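Local coordinates for hemolysin BL lytic component L1 (Bacillus cereus, PDB 7NMQ), which is one of the lytic components of the tripartite haemolysin BL enterotoxin and probably takes part in pore formation in host-cell membranes as an alpha-helical toxin, at residues 18-29 with 356-364. Numbering follows the deposited sequence.
Sequences GSHILVMDLYAK and FISKDIAFK
Phe363 presents one face of its ring to the aliphatic end of Lys29, whose CE lies 3.8 Å from the ring centroid and only 14° off the normal, a CH-pi contact. The Lys29 chain runs extended across that face and bends at its last torsion (chi4 -78°), which places NZ off-centre, 4.6 Å from the same centroid, in a cation-pi interaction. A water links NZ to the carbonyl O of Lys364. Leu22 CD1 comes in obliquely to Phe363 CZ (3.9 Å). Asp25 OD2 also approaches the ring obliquely, 3.6 Å from Phe363 CE1, with the carboxylate steeply inclined to the ring plane (78°). No direct hydrogen bond joins the segments; instead Asp25 OD2 accepts hydrogen bonds from two waters, one of which takes the Ile361 N-H and the other donates to Ile361 O, so that both backbone polar groups of this residue are tied to one carboxylate oxygen. The other oxygen, OD1, accepts a hydrogen bond from Trp69 NE1 and forms a salt bridge with Lys74 NZ, both on helix 45-103. Ile361 CD1 reaches the helix between Ile21 CG2 (3.8 Å) and Leu22 CA (3.7 Å), and Ile357 CG2 packs on Ile21 CD1. The contact thus lays the C-terminal tail, an extended segment following helix 330-357, along helix 10-33, the first helix of the long bundle, as in ClyA-like toxins.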
ATOM      1  N   GLY A  18      -2.375  -4.317   2.279  1.00 13.42           N
ATOM      2  CA  GLY A  18      -3.528  -3.417   2.367  1.00 13.94           C
ATOM      3  C   GLY A  18      -3.124  -2.022   2.798  1.00 13.09           C
ATOM      4  O   GLY A  18      -3.643  -1.030   2.255  1.00 14.42           O
ATOM      5  N   SER A  19      -2.207  -1.931   3.754  0.50 13.55           N
ATOM      6  CA  SER A  19      -1.677  -0.659   4.289  0.50 13.50           C
ATOM      7  C   SER A  19      -0.911   0.088   3.201  0.50 13.32           C
ATOM      8  O   SER A  19      -0.981   1.324   3.179  0.50 13.12           O
ATOM      9  CB  SER A  19      -0.845  -0.879   5.527  0.50 15.75           C
ATOM     10  OG  SER A  19       0.495  -1.248   5.216  0.50 16.29           O
ATOM     11  N   HIS A  20      -0.168  -0.614   2.358  1.00 12.21           N
ATOM     12  CA  HIS A  20       0.587   0.062   1.289  1.00 11.66           C
ATOM     13  C   HIS A  20      -0.379   0.577   0.226  1.00 11.61           C
ATOM     14  O   HIS A  20      -0.105   1.631  -0.346  1.00 12.30           O
ATOM     15  CB  HIS A  20       1.643  -0.836   0.660  1.00 12.28           C
ATOM     16  CG  HIS A  20       2.588  -1.440   1.638  1.00 14.54           C
ATOM     17  ND1 HIS A  20       3.116  -0.720   2.686  1.00 16.72           N
ATOM     18  CD2 HIS A  20       3.111  -2.693   1.704  1.00 15.82           C
ATOM     19  CE1 HIS A  20       3.921  -1.525   3.386  1.00 19.27           C
ATOM     20  NE2 HIS A  20       3.942  -2.720   2.782  1.00 18.71           N
ATOM     21  N   ILE A  21      -1.424  -0.186  -0.085  1.00 11.33           N
ATOM     22  CA  ILE A  21      -2.431   0.254  -1.076  1.00 11.25           C
ATOM     23  C   ILE A  21      -3.072   1.545  -0.572  1.00 11.68           C
ATOM     24  O   ILE A  21      -3.235   2.456  -1.368  1.00 12.37           O
ATOM     25  CB  ILE A  21      -3.492  -0.842  -1.338  1.00 11.53           C
ATOM     26  CG1 ILE A  21      -2.861  -1.994  -2.113  1.00 12.41           C
ATOM     27  CG2 ILE A  21      -4.696  -0.320  -2.070  1.00 13.18           C
ATOM     28  CD1 ILE A  21      -3.738  -3.218  -2.161  1.00 15.49           C
ATOM     29  N   LEU A  22      -3.469   1.608   0.675  1.00 12.15           N
ATOM     30  CA  LEU A  22      -4.071   2.846   1.234  1.00 11.37           C
ATOM     31  C   LEU A  22      -3.117   4.028   1.061  1.00 11.85           C
ATOM     32  O   LEU A  22      -3.565   5.113   0.577  1.00 12.29           O
ATOM     33  CB  LEU A  22      -4.427   2.642   2.706  1.00 12.40           C
ATOM     34  CG  LEU A  22      -4.956   3.908   3.397  1.00 13.03           C
ATOM     35  CD1 LEU A  22      -6.297   4.302   2.805  1.00 13.73           C
ATOM     36  CD2 LEU A  22      -5.074   3.666   4.888  1.00 14.46           C
ATOM     37  N   VAL A  23      -1.855   3.840   1.412  1.00 11.25           N
ATOM     38  CA  VAL A  23      -0.871   4.948   1.361  1.00 11.32           C
ATOM     39  C   VAL A  23      -0.675   5.367  -0.100  1.00 11.98           C
ATOM     40  O   VAL A  23      -0.673   6.578  -0.389  1.00 12.20           O
ATOM     41  CB  VAL A  23       0.438   4.553   2.035  1.00 11.94           C
ATOM     42  CG1 VAL A  23       1.540   5.520   1.703  1.00 12.69           C
ATOM     43  CG2 VAL A  23       0.209   4.333   3.533  1.00 13.55           C
ATOM     44  N   MET A  24      -0.532   4.425  -1.024  1.00 11.62           N
ATOM     45  CA  MET A  24      -0.375   4.766  -2.453  1.00 11.39           C
ATOM     46  C   MET A  24      -1.614   5.478  -2.950  1.00 11.63           C
ATOM     47  O   MET A  24      -1.465   6.459  -3.728  1.00 12.13           O
ATOM     48  CB  MET A  24      -0.189   3.540  -3.327  1.00 11.65           C
ATOM     49  CG  MET A  24       1.117   2.907  -3.138  1.00 12.97           C
ATOM     50  SD  MET A  24       2.523   3.869  -3.665  1.00 15.17           S
ATOM     51  CE  MET A  24       2.222   4.094  -5.411  1.00 15.18           C
ATOM     52  N   ASP A  25      -2.803   5.017  -2.563  1.00 12.49           N
ATOM     53  CA  ASP A  25      -4.038   5.694  -3.032  1.00 12.48           C
ATOM     54  C   ASP A  25      -4.020   7.163  -2.589  1.00 13.35           C
ATOM     55  O   ASP A  25      -4.364   8.025  -3.384  1.00 14.21           O
ATOM     56  CB  ASP A  25      -5.292   5.009  -2.505  1.00 13.14           C
ATOM     57  CG  ASP A  25      -5.736   3.764  -3.262  1.00 15.50           C
ATOM     58  OD1 ASP A  25      -5.212   3.489  -4.361  1.00 15.23           O
ATOM     59  OD2 ASP A  25      -6.632   3.078  -2.721  1.00 15.80           O
ATOM     60  N   LEU A  26      -3.684   7.425  -1.328  0.50 13.62           N
ATOM     61  CA  LEU A  26      -3.652   8.804  -0.779  0.50 13.68           C
ATOM     62  C   LEU A  26      -2.679   9.654  -1.601  0.50 13.48           C
ATOM     63  O   LEU A  26      -3.057  10.729  -2.082  0.50 14.59           O
ATOM     64  CB  LEU A  26      -3.224   8.818   0.690  0.50 14.81           C
ATOM     65  CG  LEU A  26      -4.292   8.464   1.720  0.50 18.08           C
ATOM     66  CD1 LEU A  26      -4.189   9.399   2.912  0.50 16.28           C
ATOM     67  CD2 LEU A  26      -5.673   8.523   1.124  0.50 21.48           C
ATOM     68  N   TYR A  27      -1.446   9.199  -1.731  1.00 12.33           N
ATOM     69  CA  TYR A  27      -0.407   9.975  -2.431  1.00 11.80           C
ATOM     70  C   TYR A  27      -0.853  10.172  -3.871  1.00 12.14           C
ATOM     71  O   TYR A  27      -0.750  11.312  -4.393  1.00 13.07           O
ATOM     72  CB  TYR A  27       0.931   9.235  -2.429  1.00 12.00           C
ATOM     73  CG  TYR A  27       1.645   9.214  -1.113  1.00 13.10           C
ATOM     74  CD1 TYR A  27       1.554  10.256  -0.208  1.00 15.17           C
ATOM     75  CD2 TYR A  27       2.473   8.138  -0.776  1.00 13.62           C
ATOM     76  CE1 TYR A  27       2.210  10.214   1.017  1.00 17.21           C
ATOM     77  CE2 TYR A  27       3.133   8.094   0.443  1.00 14.46           C
ATOM     78  CZ  TYR A  27       3.025   9.136   1.337  1.00 16.92           C
ATOM     79  OH  TYR A  27       3.700   9.064   2.526  1.00 20.65           O
ATOM     80  N   ALA A  28      -1.357   9.148  -4.553  1.00 12.10           N
ATOM     81  CA  ALA A  28      -1.744   9.307  -5.973  1.00 11.97           C
ATOM     82  C   ALA A  28      -2.853  10.349  -6.084  1.00 12.20           C
ATOM     83  O   ALA A  28      -2.838  11.224  -6.993  1.00 13.67           O
ATOM     84  CB  ALA A  28      -2.169   7.979  -6.529  1.00 12.67           C
ATOM     85  N   LYS A  29      -3.842  10.262  -5.224  1.00 12.35           N
ATOM     86  CA  LYS A  29      -4.990  11.177  -5.330  1.00 13.52           C
ATOM     87  C   LYS A  29      -4.515  12.608  -5.050  1.00 14.52           C
ATOM     88  O   LYS A  29      -5.041  13.580  -5.636  1.00 15.60           O
ATOM     89  CB  LYS A  29      -6.086  10.716  -4.385  1.00 14.81           C
ATOM     90  CG  LYS A  29      -6.818   9.493  -4.891  1.00 15.90           C
ATOM     91  CD  LYS A  29      -7.616   8.792  -3.826  1.00 17.40           C
ATOM     92  CE  LYS A  29      -8.282   7.527  -4.327  1.00 19.60           C
ATOM     93  NZ  LYS A  29      -9.504   7.840  -5.111  1.00 22.43           N
ATOM     94  N   PHE A 356     -11.673  -8.104   0.688  1.00 14.82           N
ATOM     95  CA  PHE A 356     -11.593  -6.637   0.907  1.00 15.40           C
ATOM     96  C   PHE A 356     -10.402  -6.056   0.158  1.00 15.40           C
ATOM     97  O   PHE A 356     -10.564  -5.034  -0.566  1.00 16.95           O
ATOM     98  CB  PHE A 356     -11.544  -6.280   2.383  1.00 16.79           C
ATOM     99  CG  PHE A 356     -11.439  -4.792   2.590  1.00 18.22           C
ATOM    100  CD1 PHE A 356     -10.215  -4.144   2.501  1.00 18.80           C
ATOM    101  CD2 PHE A 356     -12.573  -4.022   2.806  1.00 19.51           C
ATOM    102  CE1 PHE A 356     -10.113  -2.769   2.722  1.00 19.73           C
ATOM    103  CE2 PHE A 356     -12.475  -2.654   3.008  1.00 19.75           C
ATOM    104  CZ  PHE A 356     -11.241  -2.022   2.963  1.00 20.54           C
ATOM    105  N   ILE A 357      -9.240  -6.687   0.303  1.00 14.01           N
ATOM    106  CA  ILE A 357      -7.998  -6.128  -0.301  1.00 15.53           C
ATOM    107  C   ILE A 357      -8.076  -6.207  -1.827  1.00 14.70           C
ATOM    108  O   ILE A 357      -7.388  -5.410  -2.522  1.00 16.07           O
ATOM    109  CB  ILE A 357      -6.743  -6.818   0.269  1.00 15.93           C
ATOM    110  CG1 ILE A 357      -6.659  -6.492   1.755  1.00 19.40           C
ATOM    111  CG2 ILE A 357      -5.476  -6.422  -0.485  1.00 15.71           C
ATOM    112  CD1 ILE A 357      -5.601  -7.199   2.504  1.00 22.49           C
ATOM    113  N   SER A 358      -8.825  -7.156  -2.369  1.00 14.56           N
ATOM    114  CA  SER A 358      -8.951  -7.370  -3.824  1.00 15.40           C
ATOM    115  C   SER A 358      -9.807  -6.293  -4.498  1.00 16.23           C
ATOM    116  O   SER A 358      -9.922  -6.341  -5.734  1.00 17.08           O
ATOM    117  CB  SER A 358      -9.536  -8.714  -4.139  1.00 16.46           C
ATOM    118  OG  SER A 358     -10.921  -8.799  -3.871  1.00 16.90           O
ATOM    119  N   LYS A 359     -10.457  -5.421  -3.724  1.00 16.76           N
ATOM    120  CA  LYS A 359     -11.409  -4.425  -4.277  1.00 17.87           C
ATOM    121  C   LYS A 359     -10.947  -3.036  -3.857  1.00 16.25           C
ATOM    122  O   LYS A 359     -10.262  -2.920  -2.851  1.00 16.41           O
ATOM    123  CB  LYS A 359     -12.798  -4.724  -3.739  1.00 21.14           C
ATOM    124  CG  LYS A 359     -13.402  -5.978  -4.342  1.00 24.88           C
ATOM    125  CD  LYS A 359     -14.785  -6.224  -3.900  1.00 31.14           C
ATOM    126  CE  LYS A 359     -14.863  -6.903  -2.551  1.00 36.05           C
ATOM    127  NZ  LYS A 359     -16.152  -7.626  -2.405  1.00 39.92           N
ATOM    128  N   ASP A 360     -11.265  -2.027  -4.653  1.00 17.05           N
ATOM    129  CA  ASP A 360     -10.830  -0.681  -4.273  1.00 16.29           C
ATOM    130  C   ASP A 360     -11.266  -0.369  -2.850  1.00 16.74           C
ATOM    131  O   ASP A 360     -12.422  -0.620  -2.485  1.00 19.05           O
ATOM    132  CB  ASP A 360     -11.420   0.375  -5.195  1.00 17.96           C
ATOM    133  CG  ASP A 360     -10.724   0.450  -6.537  1.00 20.62           C
ATOM    134  OD1 ASP A 360      -9.618  -0.117  -6.662  1.00 20.29           O
ATOM    135  OD2 ASP A 360     -11.317   1.080  -7.455  1.00 26.30           O
ATOM    136  N   ILE A 361     -10.396   0.321  -2.124  1.00 15.18           N
ATOM    137  CA  ILE A 361     -10.825   1.007  -0.887  1.00 16.23           C
ATOM    138  C   ILE A 361     -11.817   2.097  -1.275  1.00 16.12           C
ATOM    139  O   ILE A 361     -11.565   2.866  -2.229  1.00 16.94           O
ATOM    140  CB  ILE A 361      -9.607   1.579  -0.159  1.00 16.55           C
ATOM    141  CG1 ILE A 361      -8.590   0.480   0.171  1.00 15.28           C
ATOM    142  CG2 ILE A 361     -10.046   2.362   1.068  1.00 18.18           C
ATOM    143  CD1 ILE A 361      -7.235   1.035   0.416  1.00 15.72           C
ATOM    144  N   ALA A 362     -12.946   2.178  -0.591  1.00 16.88           N
ATOM    145  CA  ALA A 362     -13.993   3.166  -0.940  1.00 18.48           C
ATOM    146  C   ALA A 362     -13.557   4.526  -0.420  1.00 19.05           C
ATOM    147  O   ALA A 362     -13.595   4.741   0.792  1.00 22.92           O
ATOM    148  CB  ALA A 362     -15.303   2.726  -0.359  1.00 19.51           C
ATOM    149  N   PHE A 363     -13.091   5.356  -1.341  1.00 19.20           N
ATOM    150  CA  PHE A 363     -12.888   6.806  -1.154  1.00 20.33           C
ATOM    151  C   PHE A 363     -14.096   7.535  -1.734  1.00 22.65           C
ATOM    152  O   PHE A 363     -14.882   6.948  -2.483  1.00 26.80           O
ATOM    153  CB  PHE A 363     -11.641   7.257  -1.914  1.00 20.25           C
ATOM    154  CG  PHE A 363     -10.322   6.897  -1.270  1.00 18.75           C
ATOM    155  CD1 PHE A 363      -9.792   5.622  -1.296  1.00 19.74           C
ATOM    156  CD2 PHE A 363      -9.558   7.899  -0.708  1.00 19.31           C
ATOM    157  CE1 PHE A 363      -8.555   5.358  -0.730  1.00 17.78           C
ATOM    158  CE2 PHE A 363      -8.317   7.645  -0.170  1.00 18.59           C
ATOM    159  CZ  PHE A 363      -7.836   6.362  -0.131  1.00 18.11           C
ATOM    160  N   LYS A 364     -14.197   8.818  -1.430  1.00 23.50           N
ATOM    161  CA  LYS A 364     -15.214   9.696  -2.055  1.00 26.19           C
ATOM    162  C   LYS A 364     -14.986   9.778  -3.566  1.00 29.83           C
ATOM    163  O   LYS A 364     -13.803   9.849  -3.994  1.00 31.05           O
ATOM    164  CB  LYS A 364     -15.127  11.054  -1.372  1.00 26.28           C
ATOM    165  CG  LYS A 364     -15.627  10.971   0.054  1.00 29.48           C
ATOM    166  CD  LYS A 364     -15.229  12.093   0.976  1.00 28.90           C
ATOM    167  CE  LYS A 364     -15.511  11.707   2.412  1.00 31.73           C
ATOM    168  NZ  LYS A 364     -16.932  11.283   2.575  1.00 33.93           N
TER
HETATM  169  O   HOH W   1      -7.756   0.581  -3.183  1.00 16.85           O
HETATM  170  O   HOH W   2      -9.298   3.241  -3.871  1.00 19.42           O
HETATM  171  O   HOH W   3     -10.864  10.219  -3.541  1.00 36.09           O